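Local coordinates for MIP07328p (Drosophila melanogaster, PDB 6FKK), which probably acts as a repulsive axon guidance cue by binding semaphorin receptors, its extracellular part here comprising the Sema and PSI domains, at residues 494-499 with 519-524; 275-280 with 391-396; 86-91 with 98-103; 298-303 with 373-378. All blocks are in the same frame, centred on the assembly; numbering follows the deposited sequence.

Contact 1: 494-499 with 519-524; sequences ICAWDL and YLQSLN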
loop_
_atom_site.group_PDB
_atom_site.type_symbol
_atom_site.label_atom_id
_atom_site.label_comp_id
_atom_site.label_asym_id
_atom_site.label_seq_id
_atom_site.Cartn_x
_atom_site.Cartn_y
_atom_site.Cartn_z
ATOM N N ILE A 494 5.412 5.889 22.839
ATOM C CA ILE A 494 6.388 6.967 22.759
ATOM C C ILE A 494 6.149 8.067 23.791
ATOM O O ILE A 494 7.065 8.864 24.048
ATOM C CB ILE A 494 6.414 7.558 21.334
ATOM C CG1 ILE A 494 7.824 8.008 20.960
ATOM C CG2 ILE A 494 5.433 8.711 21.208
ATOM C CD1 ILE A 494 7.982 8.283 19.485
ATOM N N CYS A 495 4.962 8.134 24.392
ATOM C CA CYS A 495 4.659 9.126 25.416
ATOM C C CYS A 495 4.821 8.501 26.796
ATOM O O CYS A 495 4.291 7.417 27.059
ATOM C CB CYS A 495 3.240 9.683 25.266
ATOM S SG CYS A 495 2.770 10.329 23.631
ATOM N N ALA A 496 5.555 9.187 27.669
ATOM C CA ALA A 496 5.704 8.785 29.058
ATOM C C ALA A 496 5.533 10.013 29.938
ATOM O O ALA A 496 5.760 11.145 29.504
ATOM C CB ALA A 496 7.062 8.118 29.317
ATOM N N TRP A 497 5.127 9.785 31.185
ATOM C CA TRP A 497 4.817 10.864 32.116
ATOM C C TRP A 497 5.969 11.055 33.095
ATOM O O TRP A 497 6.319 10.129 33.834
ATOM C CB TRP A 497 3.523 10.579 32.875
ATOM C CG TRP A 497 3.186 11.649 33.860
ATOM C CD1 TRP A 497 3.358 11.606 35.212
ATOM C CD2 TRP A 497 2.630 12.934 33.566
ATOM N NE1 TRP A 497 2.936 12.783 35.781
ATOM C CE2 TRP A 497 2.487 13.617 34.790
ATOM C CE3 TRP A 497 2.237 13.575 32.387
ATOM C CZ2 TRP A 497 1.962 14.904 34.870
ATOM C CZ3 TRP A 497 1.721 14.852 32.467
ATOM C CH2 TRP A 497 1.588 15.504 33.700
ATOM N N ASP A 498 6.541 12.256 33.104
ATOM C CA ASP A 498 7.590 12.599 34.055
ATOM C C ASP A 498 6.960 13.058 35.364
ATOM O O ASP A 498 6.100 13.943 35.372
ATOM C CB ASP A 498 8.493 13.694 33.481
ATOM C CG ASP A 498 9.733 13.941 34.328
ATOM O OD1 ASP A 498 9.922 13.230 35.336
ATOM O OD2 ASP A 498 10.526 14.843 33.980
ATOM N N LEU A 499 7.381 12.449 36.471
ATOM C CA LEU A 499 6.878 12.872 37.772
ATOM C C LEU A 499 7.623 14.090 38.296
ATOM O O LEU A 499 7.060 14.866 39.075
ATOM C CB LEU A 499 6.970 11.723 38.775
ATOM C CG LEU A 499 6.001 10.568 38.534
ATOM C CD1 LEU A 499 6.155 9.496 39.603
ATOM C CD2 LEU A 499 4.578 11.090 38.491
ATOM N N TYR A 519 9.874 8.211 35.271
ATOM C CA TYR A 519 8.828 8.209 34.260
ATOM C C TYR A 519 7.858 7.056 34.497
ATOM O O TYR A 519 8.210 6.035 35.093
ATOM C CB TYR A 519 9.417 8.104 32.849
ATOM C CG TYR A 519 10.181 9.327 32.371
ATOM C CD1 TYR A 519 10.580 10.323 33.255
ATOM C CD2 TYR A 519 10.492 9.486 31.027
ATOM C CE1 TYR A 519 11.277 11.434 32.815
ATOM C CE2 TYR A 519 11.186 10.595 30.578
ATOM C CZ TYR A 519 11.575 11.566 31.476
ATOM O OH TYR A 519 12.265 12.672 31.032
ATOM N N LEU A 520 6.627 7.231 34.017
ATOM C CA LEU A 520 5.582 6.226 34.150
ATOM C C LEU A 520 4.968 5.931 32.790
ATOM O O LEU A 520 4.690 6.849 32.011
ATOM C CB LEU A 520 4.486 6.681 35.123
ATOM C CG LEU A 520 4.849 6.743 36.607
ATOM C CD1 LEU A 520 3.655 7.213 37.421
ATOM C CD2 LEU A 520 5.336 5.388 37.097
ATOM N N GLN A 521 4.757 4.646 32.511
ATOM C CA GLN A 521 4.091 4.216 31.290
ATOM C C GLN A 521 3.551 2.810 31.507
ATOM O O GLN A 521 4.208 1.979 32.137
ATOM C CB GLN A 521 5.037 4.242 30.084
ATOM C CG GLN A 521 4.372 3.877 28.764
ATOM C CD GLN A 521 5.335 3.918 27.592
ATOM O OE1 GLN A 521 6.154 3.018 27.413
ATOM N NE2 GLN A 521 5.239 4.970 26.785
ATOM N N SER A 522 2.353 2.554 30.983
ATOM C CA SER A 522 1.703 1.252 31.135
ATOM C C SER A 522 1.015 0.913 29.817
ATOM O O SER A 522 -0.046 1.462 29.505
ATOM C CB SER A 522 0.714 1.259 32.294
ATOM O OG SER A 522 0.166 -0.030 32.496
ATOM N N LEU A 523 1.623 0.009 29.050
ATOM C CA LEU A 523 1.055 -0.431 27.783
ATOM C C LEU A 523 0.336 -1.767 27.881
ATOM O O LEU A 523 -0.553 -2.035 27.065
ATOM C CB LEU A 523 2.151 -0.541 26.715
ATOM C CG LEU A 523 3.009 0.694 26.441
ATOM C CD1 LEU A 523 4.019 0.401 25.343
ATOM C CD2 LEU A 523 2.135 1.876 26.068
ATOM N N ASN A 524 0.694 -2.602 28.853
ATOM C CA ASN A 524 0.159 -3.955 28.990
ATOM C C ASN A 524 -0.950 -4.024 30.032
ATOM O O ASN A 524 -1.014 -4.968 30.824
ATOM C CB ASN A 524 1.286 -4.925 29.335
ATOM C CG ASN A 524 0.940 -6.365 29.009
ATOM O OD1 ASN A 524 -0.038 -6.636 28.314
ATOM N ND2 ASN A 524 1.746 -7.296 29.506
#
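Two backbone hydrogen bonds join Trp497 and Leu520, an antiparallel hydrogen-bonded pair. Trp497 N gives to Leu520 O at 3.1 Å and is almost straight (175°). Leu520 N gives back to Trp497 O at 2.9 Å. Asp498 and Tyr519 form the next, non-hydrogen-bonded pair, with side chains on the other sheet face. The carboxylate crosses the ring obliquely, planes 48° apart, with Asp498 CG 3.3 Å from Tyr519 CE1. Tyr519 CD2 meets Ala496 CB at 4.1 Å. Leu499 and Leu520 cross obliquely, Leu520 CD1 lying against both methyls of Leu499, 4.0 Å from Leu499 CD1. The extended Gln521 chain brings NE2 to Cys495 O at 2.6 Å, from above the carbonyl plane.

Further out, Lys505 pairs with Asp498 OD2, while Gln500 N and Thr518 OG1 hold OD1. His512 holds the Tyr519 hydroxyl. An alanine at Tyr519 would lose the ring and would probably loosen the packing on Asp498 and Ala496 and the tie to His512. Trp497 packs on helix 484-489, and Cys495 is disulfide-bonded to Cys478. A small antiparallel sheet braced by disulfides and short helices is the hallmark of the PSI domain.

Contact 2: 275-280 with 391-396; sequences PIVESG and VHPQVK
No hydrogen bond links these two strand pieces, which contact through side chains alone or side chain against backbone. Strands 277-279 and 391-396 run nearly parallel, 18° apart, with axes 6.4 Å from each other at closest approach.

The apolar part centres on Val277, whose two methyls are shared between two partners. CG1, anti to the backbone N, reaches Pro393 CB at 3.5 Å. CG2, beside the backbone N, packs on Val391 CB at 3.9 Å. Both partners point their CB atoms toward the first strand.

The second part is a polar side chain laid against Ser279 and the neighbouring backbone. Gln394 is bent at its second torsion (chi2 -59°), which lays its amide along Ser279 and Gly280. Gln394 NE2 stands 3.5 Å from Ser279 CB, and Gln394 CG is 3.7 Å from Glu278 O. Gln394 CD lies 3.8 Å from Gly280 N. These are packing contacts. An alanine at Gln394 would remove the amide and would probably leave the Ser279-Gly280 end of this contact poorly packed.

The hydrogen-bonded link between the strands is indirect. Asp404, on strand 402-410, bonds Ser279 OG through OD2 and Gln394 N through OD1, so one carboxylate bridges both. Tyr286 also touches both Val277 and Val391.

Strand 386-396 is the edge strand of a four-stranded antiparallel sheet, and strand 265-279 continues into 282-290 and 298-305. Near-parallel packing without backbone hydrogen bonds is consistent with neighbouring blades of the Sema beta-propeller.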
loop_
_atom_site.group_PDB
_atom_site.type_symbol
_atom_site.label_atom_id
_atom_site.label_comp_id
_atom_site.label_asym_id
_atom_site.label_seq_id
_atom_site.Cartn_x
_atom_site.Cartn_y
_atom_site.Cartn_z
ATOM N N PRO A 275 4.861 0.509 2.564
ATOM C CA PRO A 275 6.186 0.047 2.136
ATOM C C PRO A 275 6.677 -1.074 3.037
ATOM O O PRO A 275 6.119 -1.345 4.103
ATOM C CB PRO A 275 7.064 1.297 2.265
ATOM C CG PRO A 275 6.112 2.439 2.213
ATOM C CD PRO A 275 4.851 1.952 2.860
ATOM N N ILE A 276 7.744 -1.745 2.594
ATOM C CA ILE A 276 8.320 -2.804 3.411
ATOM C C ILE A 276 8.843 -2.208 4.708
ATOM O O ILE A 276 9.651 -1.271 4.703
ATOM C CB ILE A 276 9.426 -3.545 2.648
ATOM C CG1 ILE A 276 8.828 -4.351 1.497
ATOM C CG2 ILE A 276 10.185 -4.469 3.589
ATOM C CD1 ILE A 276 9.826 -5.257 0.813
ATOM N N VAL A 277 8.369 -2.741 5.828
ATOM C CA VAL A 277 8.742 -2.277 7.158
ATOM C C VAL A 277 9.769 -3.236 7.740
ATOM O O VAL A 277 9.631 -4.461 7.620
ATOM C CB VAL A 277 7.502 -2.165 8.065
ATOM C CG1 VAL A 277 7.908 -1.940 9.509
ATOM C CG2 VAL A 277 6.601 -1.041 7.586
ATOM N N GLU A 278 10.806 -2.686 8.365
ATOM C CA GLU A 278 11.856 -3.482 8.993
ATOM C C GLU A 278 11.600 -3.507 10.497
ATOM O O GLU A 278 11.927 -2.555 11.210
ATOM C CB GLU A 278 13.235 -2.917 8.664
ATOM C CG GLU A 278 13.586 -2.957 7.184
ATOM C CD GLU A 278 13.736 -4.371 6.648
ATOM O OE1 GLU A 278 13.979 -5.299 7.450
ATOM O OE2 GLU A 278 13.613 -4.554 5.419
ATOM N N SER A 279 11.006 -4.596 10.974
ATOM C CA SER A 279 10.721 -4.791 12.395
ATOM C C SER A 279 11.661 -5.888 12.889
ATOM O O SER A 279 11.362 -7.079 12.780
ATOM C CB SER A 279 9.251 -5.153 12.631
ATOM O OG SER A 279 8.377 -4.167 12.107
ATOM N N GLY A 280 12.803 -5.475 13.430
ATOM C CA GLY A 280 13.793 -6.445 13.862
ATOM C C GLY A 280 14.377 -7.189 12.678
ATOM O O GLY A 280 14.717 -6.601 11.645
ATOM N N VAL A 391 2.963 3.157 8.854
ATOM C CA VAL A 391 3.601 2.540 10.013
ATOM C C VAL A 391 4.773 3.397 10.470
ATOM O O VAL A 391 5.581 3.847 9.650
ATOM C CB VAL A 391 4.087 1.110 9.701
ATOM C CG1 VAL A 391 4.773 0.505 10.916
ATOM C CG2 VAL A 391 2.932 0.236 9.254
ATOM N N HIS A 392 4.862 3.620 11.788
ATOM C CA HIS A 392 6.068 4.130 12.429
ATOM C C HIS A 392 6.754 2.948 13.099
ATOM O O HIS A 392 6.335 2.532 14.190
ATOM C CB HIS A 392 5.737 5.220 13.453
ATOM C CG HIS A 392 6.944 5.848 14.086
ATOM N ND1 HIS A 392 6.850 6.826 15.054
ATOM C CD2 HIS A 392 8.268 5.642 13.888
ATOM C CE1 HIS A 392 8.064 7.193 15.425
ATOM N NE2 HIS A 392 8.942 6.489 14.733
ATOM N N PRO A 393 7.791 2.374 12.501
ATOM C CA PRO A 393 8.311 1.097 12.993
ATOM C C PRO A 393 9.268 1.244 14.164
ATOM O O PRO A 393 10.022 2.215 14.275
ATOM C CB PRO A 393 9.038 0.528 11.770
ATOM C CG PRO A 393 9.496 1.736 11.033
ATOM C CD PRO A 393 8.433 2.788 11.242
ATOM N N GLN A 394 9.212 0.246 15.048
ATOM C CA GLN A 394 10.204 0.046 16.106
ATOM C C GLN A 394 10.310 1.261 17.028
ATOM O O GLN A 394 11.396 1.787 17.280
ATOM C CB GLN A 394 11.564 -0.319 15.512
ATOM C CG GLN A 394 11.569 -1.645 14.759
ATOM C CD GLN A 394 11.166 -2.820 15.636
ATOM O OE1 GLN A 394 11.972 -3.338 16.411
ATOM N NE2 GLN A 394 9.913 -3.247 15.516
ATOM N N VAL A 395 9.165 1.701 17.538
ATOM C CA VAL A 395 9.143 2.741 18.561
ATOM C C VAL A 395 9.514 2.105 19.894
ATOM O O VAL A 395 8.866 1.154 20.342
ATOM C CB VAL A 395 7.769 3.419 18.629
ATOM C CG1 VAL A 395 7.743 4.451 19.744
ATOM C CG2 VAL A 395 7.436 4.063 17.294
ATOM N N LYS A 396 10.562 2.623 20.529
ATOM C CA LYS A 396 11.045 2.063 21.785
ATOM C C LYS A 396 10.189 2.573 22.940
ATOM O O LYS A 396 10.093 3.784 23.161
ATOM C CB LYS A 396 12.513 2.424 22.003
ATOM C CG LYS A 396 13.172 1.673 23.153
ATOM C CD LYS A 396 14.602 2.140 23.373
ATOM C CE LYS A 396 15.257 1.400 24.527
ATOM N NZ LYS A 396 15.393 -0.058 24.247
#

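Contact 3: 86-91 with 98-103; sequences LRVYAL and LLCGTN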
loop_
_atom_site.group_PDB
_atom_site.type_symbol
_atom_site.label_atom_id
_atom_site.label_comp_id
_atom_site.label_asym_id
_atom_site.label_seq_id
_atom_site.Cartn_x
_atom_site.Cartn_y
_atom_site.Cartn_z
ATOM N N LEU A 86 -1.209 13.926 -13.442
ATOM C CA LEU A 86 0.111 13.316 -13.360
ATOM C C LEU A 86 0.093 12.182 -12.343
ATOM O O LEU A 86 -0.397 12.347 -11.221
ATOM C CB LEU A 86 1.164 14.360 -12.982
ATOM C CG LEU A 86 1.637 15.278 -14.113
ATOM C CD1 LEU A 86 0.637 16.391 -14.395
ATOM C CD2 LEU A 86 3.009 15.853 -13.799
ATOM N N ARG A 87 0.624 11.026 -12.741
ATOM C CA ARG A 87 0.500 9.820 -11.932
ATOM C C ARG A 87 1.776 8.998 -11.817
ATOM O O ARG A 87 1.774 8.007 -11.081
ATOM C CB ARG A 87 -0.616 8.923 -12.493
ATOM C CG ARG A 87 -2.023 9.431 -12.227
ATOM C CD ARG A 87 -2.368 9.316 -10.753
ATOM N NE ARG A 87 -3.733 9.748 -10.466
ATOM C CZ ARG A 87 -4.057 10.965 -10.046
ATOM N NH1 ARG A 87 -3.114 11.880 -9.863
ATOM N NH2 ARG A 87 -5.326 11.268 -9.807
ATOM N N VAL A 88 2.853 9.355 -12.515
ATOM C CA VAL A 88 4.080 8.561 -12.511
ATOM C C VAL A 88 5.271 9.500 -12.381
ATOM O O VAL A 88 5.446 10.403 -13.207
ATOM C CB VAL A 88 4.225 7.700 -13.779
ATOM C CG1 VAL A 88 5.554 6.963 -13.769
ATOM C CG2 VAL A 88 3.071 6.716 -13.898
ATOM N N TYR A 89 6.094 9.285 -11.355
ATOM C CA TYR A 89 7.340 10.015 -11.172
ATOM C C TYR A 89 8.461 9.040 -10.846
ATOM O O TYR A 89 8.261 8.075 -10.102
ATOM C CB TYR A 89 7.233 11.067 -10.058
ATOM C CG TYR A 89 8.581 11.559 -9.567
ATOM C CD1 TYR A 89 9.330 12.458 -10.315
ATOM C CD2 TYR A 89 9.109 11.115 -8.360
ATOM C CE1 TYR A 89 10.565 12.903 -9.873
ATOM C CE2 TYR A 89 10.342 11.555 -7.911
ATOM C CZ TYR A 89 11.065 12.449 -8.671
ATOM O OH TYR A 89 12.291 12.888 -8.226
ATOM N N ALA A 90 9.642 9.301 -11.401
ATOM C CA ALA A 90 10.810 8.477 -11.133
ATOM C C ALA A 90 12.064 9.299 -11.394
ATOM O O ALA A 90 12.144 10.018 -12.392
ATOM C CB ALA A 90 10.814 7.210 -11.996
ATOM N N LEU A 91 13.032 9.190 -10.486
ATOM C CA LEU A 91 14.329 9.847 -10.638
ATOM C C LEU A 91 15.265 8.859 -11.324
ATOM O O LEU A 91 15.775 7.928 -10.696
ATOM C CB LEU A 91 14.867 10.295 -9.283
ATOM C CG LEU A 91 16.228 10.996 -9.242
ATOM C CD1 LEU A 91 16.198 12.283 -10.044
ATOM C CD2 LEU A 91 16.640 11.269 -7.803
ATOM N N LEU A 98 11.513 11.566 -14.610
ATOM C CA LEU A 98 10.495 10.964 -15.460
ATOM C C LEU A 98 9.117 11.380 -14.965
ATOM O O LEU A 98 8.816 11.254 -13.774
ATOM C CB LEU A 98 10.625 9.441 -15.468
ATOM C CG LEU A 98 9.558 8.651 -16.229
ATOM C CD1 LEU A 98 9.482 9.092 -17.684
ATOM C CD2 LEU A 98 9.827 7.157 -16.132
ATOM N N LEU A 99 8.287 11.883 -15.876
ATOM C CA LEU A 99 6.934 12.308 -15.539
ATOM C C LEU A 99 5.962 11.787 -16.584
ATOM O O LEU A 99 6.174 11.982 -17.785
ATOM C CB LEU A 99 6.831 13.834 -15.445
ATOM C CG LEU A 99 7.043 14.453 -14.065
ATOM C CD1 LEU A 99 6.761 15.947 -14.112
ATOM C CD2 LEU A 99 6.160 13.769 -13.034
ATOM N N CYS A 100 4.895 11.137 -16.124
ATOM C CA CYS A 100 3.854 10.612 -16.994
ATOM C C CYS A 100 2.493 11.028 -16.452
ATOM O O CYS A 100 2.275 11.029 -15.237
ATOM C CB CYS A 100 3.931 9.080 -17.103
ATOM S SG CYS A 100 5.570 8.392 -17.495
ATOM N N GLY A 101 1.581 11.379 -17.359
ATOM C CA GLY A 101 0.256 11.811 -16.965
ATOM C C GLY A 101 -0.802 11.238 -17.887
ATOM O O GLY A 101 -0.512 10.759 -18.985
ATOM N N THR A 102 -2.052 11.303 -17.416
ATOM C CA THR A 102 -3.165 10.752 -18.183
ATOM C C THR A 102 -3.353 11.498 -19.498
ATOM O O THR A 102 -3.595 10.879 -20.541
ATOM C CB THR A 102 -4.451 10.796 -17.358
ATOM O OG1 THR A 102 -4.882 12.155 -17.208
ATOM C CG2 THR A 102 -4.219 10.191 -15.981
ATOM N N ASN A 103 -3.251 12.830 -19.466
ATOM C CA ASN A 103 -3.334 13.668 -20.664
ATOM C C ASN A 103 -4.633 13.415 -21.430
ATOM O O ASN A 103 -4.631 13.099 -22.622
ATOM C CB ASN A 103 -2.109 13.460 -21.559
ATOM C CG ASN A 103 -2.092 14.389 -22.760
ATOM O OD1 ASN A 103 -2.613 15.503 -22.706
ATOM N ND2 ASN A 103 -1.504 13.926 -23.858
#
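Strands 86-91 and 98-101 run antiparallel, 157° between their directions, and the pairing is broken by a classic beta bulge at Arg87 and Val88. Both of these residues face Cys100, and Cys100 O accepts from the two of them: Arg87 N at 3.0 Å, nearly straight, and Val88 N at 3.2 Å, on a lone pair. Cys100 N returns a bond to Val88 O. Beyond it Ala90 and Leu98 form a second hydrogen-bonded pair, with Leu98 N 2.8 Å from Ala90 O.

The side chains separate onto two faces. On one, Val88 CB sits 3.6 Å from Cys100 CB, and Ala90 CB lies 4.1 Å from Leu98 CB. Cys100 SG, beside its backbone N, is disulfide-bonded to Cys109 on the next strand.

On the other face, both Leu99 methyls pack on Leu86 CD2, with Leu99 CD1 at 3.8 Å, the two chains crossing obliquely. Leu99 CD2 also lies 3.4 Å from Val88 O and at the edge of the Tyr89 ring, near its plane. The Tyr89 side chain also touches a sugar of a glycan attached to the protein.

Arg87 turns its end away from strand 98-101. Its NH1 bonds Leu86 O from above the carbonyl plane, and NH2 bonds Tyr27 O. This is a bulged beta hairpin, forming the first two strands of a four-stranded antiparallel blade in the Sema propeller.

Contact 4: 298-303 with 373-378; sequences GSAVCA and GRPLLT
Backbone hydrogen bonds come first. Val301 N gives to Leu377 O at 2.9 Å, in the plane of the carbonyl. Leu376 N gives to Val301 O at 2.7 Å, nearly along the C=O axis. Leu376 and Leu377 thus both face Val301, a classic beta bulge. Ala300 and Thr378 follow as a non-hydrogen-bonded pair. A CA-H...O contact runs from Ala300 CA to Leu377 O at 3.1 Å.

The apolar contacts lie along the strand. Pro375 CB is 4.0 Å from Ala300 CB and equally far from Cys302 SG, so the proline ring spans two residues of the first strand. Cys302 SG, beside its own backbone N (chi1 -82°), is disulfide-bonded to Cys257. Ala303 CB meets one methyl of Leu376, CD1, at 3.7 Å. Val301 CB and Leu377 CB stand 4.4 Å apart on the opposite face from Ala300 and Thr378.

Strand 298-305 is flanked by strand 282-290 on one side and 377-380 on the other. Phe267 of strand 265-279 packs on Ala300 and Pro375. Leu376 meets Leu433 of strand 432-442, and Leu376 O bonds Thr435 and Asn420, so the bulge borders the following four-stranded sheet.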
loop_
_atom_site.group_PDB
_atom_site.type_symbol
_atom_site.label_atom_id
_atom_site.label_comp_id
_atom_site.label_asym_id
_atom_site.label_seq_id
_atom_site.Cartn_x
_atom_site.Cartn_y
_atom_site.Cartn_z
ATOM N N GLY A 298 -17.077 -4.987 6.797
ATOM C CA GLY A 298 -15.970 -5.217 7.707
ATOM C C GLY A 298 -14.663 -4.763 7.105
ATOM O O GLY A 298 -14.468 -4.810 5.887
ATOM N N SER A 299 -13.760 -4.315 7.974
ATOM C CA SER A 299 -12.418 -3.910 7.586
ATOM C C SER A 299 -11.411 -4.582 8.504
ATOM O O SER A 299 -11.724 -4.922 9.648
ATOM C CB SER A 299 -12.245 -2.391 7.652
ATOM O OG SER A 299 -13.242 -1.743 6.888
ATOM N N ALA A 300 -10.195 -4.765 7.998
ATOM C CA ALA A 300 -9.163 -5.423 8.781
ATOM C C ALA A 300 -7.789 -4.961 8.324
ATOM O O ALA A 300 -7.601 -4.546 7.178
ATOM C CB ALA A 300 -9.260 -6.948 8.677
ATOM N N VAL A 301 -6.829 -5.047 9.241
ATOM C CA VAL A 301 -5.425 -4.788 8.954
ATOM C C VAL A 301 -4.661 -6.084 9.174
ATOM O O VAL A 301 -4.683 -6.645 10.277
ATOM C CB VAL A 301 -4.851 -3.666 9.832
ATOM C CG1 VAL A 301 -3.349 -3.563 9.628
ATOM C CG2 VAL A 301 -5.526 -2.346 9.514
ATOM N N CYS A 302 -3.992 -6.562 8.129
ATOM C CA CYS A 302 -3.134 -7.731 8.220
ATOM C C CYS A 302 -1.711 -7.356 7.839
ATOM O O CYS A 302 -1.481 -6.460 7.020
ATOM C CB CYS A 302 -3.620 -8.874 7.317
ATOM S SG CYS A 302 -4.956 -9.895 7.994
ATOM N N ALA A 303 -0.757 -8.052 8.445
ATOM C CA ALA A 303 0.655 -7.901 8.130
ATOM C C ALA A 303 1.174 -9.211 7.562
ATOM O O ALA A 303 0.788 -10.292 8.018
ATOM C CB ALA A 303 1.466 -7.503 9.366
ATOM N N GLY A 373 -1.314 -15.109 12.188
ATOM C CA GLY A 373 -2.427 -15.919 11.732
ATOM C C GLY A 373 -3.793 -15.297 11.903
ATOM O O GLY A 373 -4.800 -16.004 11.816
ATOM N N ARG A 374 -3.860 -13.992 12.143
ATOM C CA ARG A 374 -5.124 -13.298 12.336
ATOM C C ARG A 374 -4.899 -11.817 12.072
ATOM O O ARG A 374 -3.752 -11.353 12.071
ATOM C CB ARG A 374 -5.673 -13.523 13.754
ATOM C CG ARG A 374 -4.727 -13.122 14.871
ATOM C CD ARG A 374 -5.445 -13.058 16.215
ATOM N NE ARG A 374 -6.162 -14.291 16.537
ATOM C CZ ARG A 374 -7.476 -14.447 16.409
ATOM N NH1 ARG A 374 -8.225 -13.448 15.963
ATOM N NH2 ARG A 374 -8.044 -15.603 16.725
ATOM N N PRO A 375 -5.963 -11.055 11.826
ATOM C CA PRO A 375 -5.795 -9.616 11.610
ATOM C C PRO A 375 -5.277 -8.915 12.855
ATOM O O PRO A 375 -5.601 -9.280 13.989
ATOM C CB PRO A 375 -7.209 -9.140 11.257
ATOM C CG PRO A 375 -7.915 -10.357 10.780
ATOM C CD PRO A 375 -7.350 -11.487 11.577
ATOM N N LEU A 376 -4.450 -7.894 12.627
ATOM C CA LEU A 376 -3.975 -7.060 13.723
ATOM C C LEU A 376 -5.058 -6.121 14.237
ATOM O O LEU A 376 -4.960 -5.640 15.371
ATOM C CB LEU A 376 -2.755 -6.259 13.273
ATOM C CG LEU A 376 -1.585 -7.087 12.744
ATOM C CD1 LEU A 376 -0.453 -6.179 12.296
ATOM C CD2 LEU A 376 -1.107 -8.058 13.808
ATOM N N LEU A 377 -6.080 -5.854 13.428
ATOM C CA LEU A 377 -7.202 -5.014 13.824
ATOM C C LEU A 377 -8.382 -5.363 12.931
ATOM O O LEU A 377 -8.216 -5.483 11.716
ATOM C CB LEU A 377 -6.860 -3.525 13.693
ATOM C CG LEU A 377 -7.990 -2.527 13.956
ATOM C CD1 LEU A 377 -8.323 -2.470 15.431
ATOM C CD2 LEU A 377 -7.623 -1.148 13.446
ATOM N N THR A 378 -9.558 -5.534 13.529
ATOM C CA THR A 378 -10.781 -5.769 12.776
ATOM C C THR A 378 -11.795 -4.679 13.090
ATOM O O THR A 378 -11.864 -4.180 14.218
ATOM C CB THR A 378 -11.389 -7.146 13.087
ATOM O OG1 THR A 378 -11.791 -7.197 14.460
ATOM C CG2 THR A 378 -10.380 -8.247 12.819
#

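How the contacts relate
From the N terminus, contact 3 comes first and closes a tight hairpin, with six residues between its segments. Contact 2 then spans a 110-residue excursion, and contact 4 opens and closes within that span, so these two nest. No contacts cross. Contact 4 adds strand 377-380 to its sheet, and strand 386-396, which follows it in the chain, then enters contact 2. Their centres lie about 17 Å apart. Contact 1 closes last, in the PSI domain. It touches contact 2 where Ile494 CB meets Val395 CG1 at 3.7 Å, which joins the PSI domain to the propeller. Contact 3 lies across the chain's centre from contacts 1 and 4.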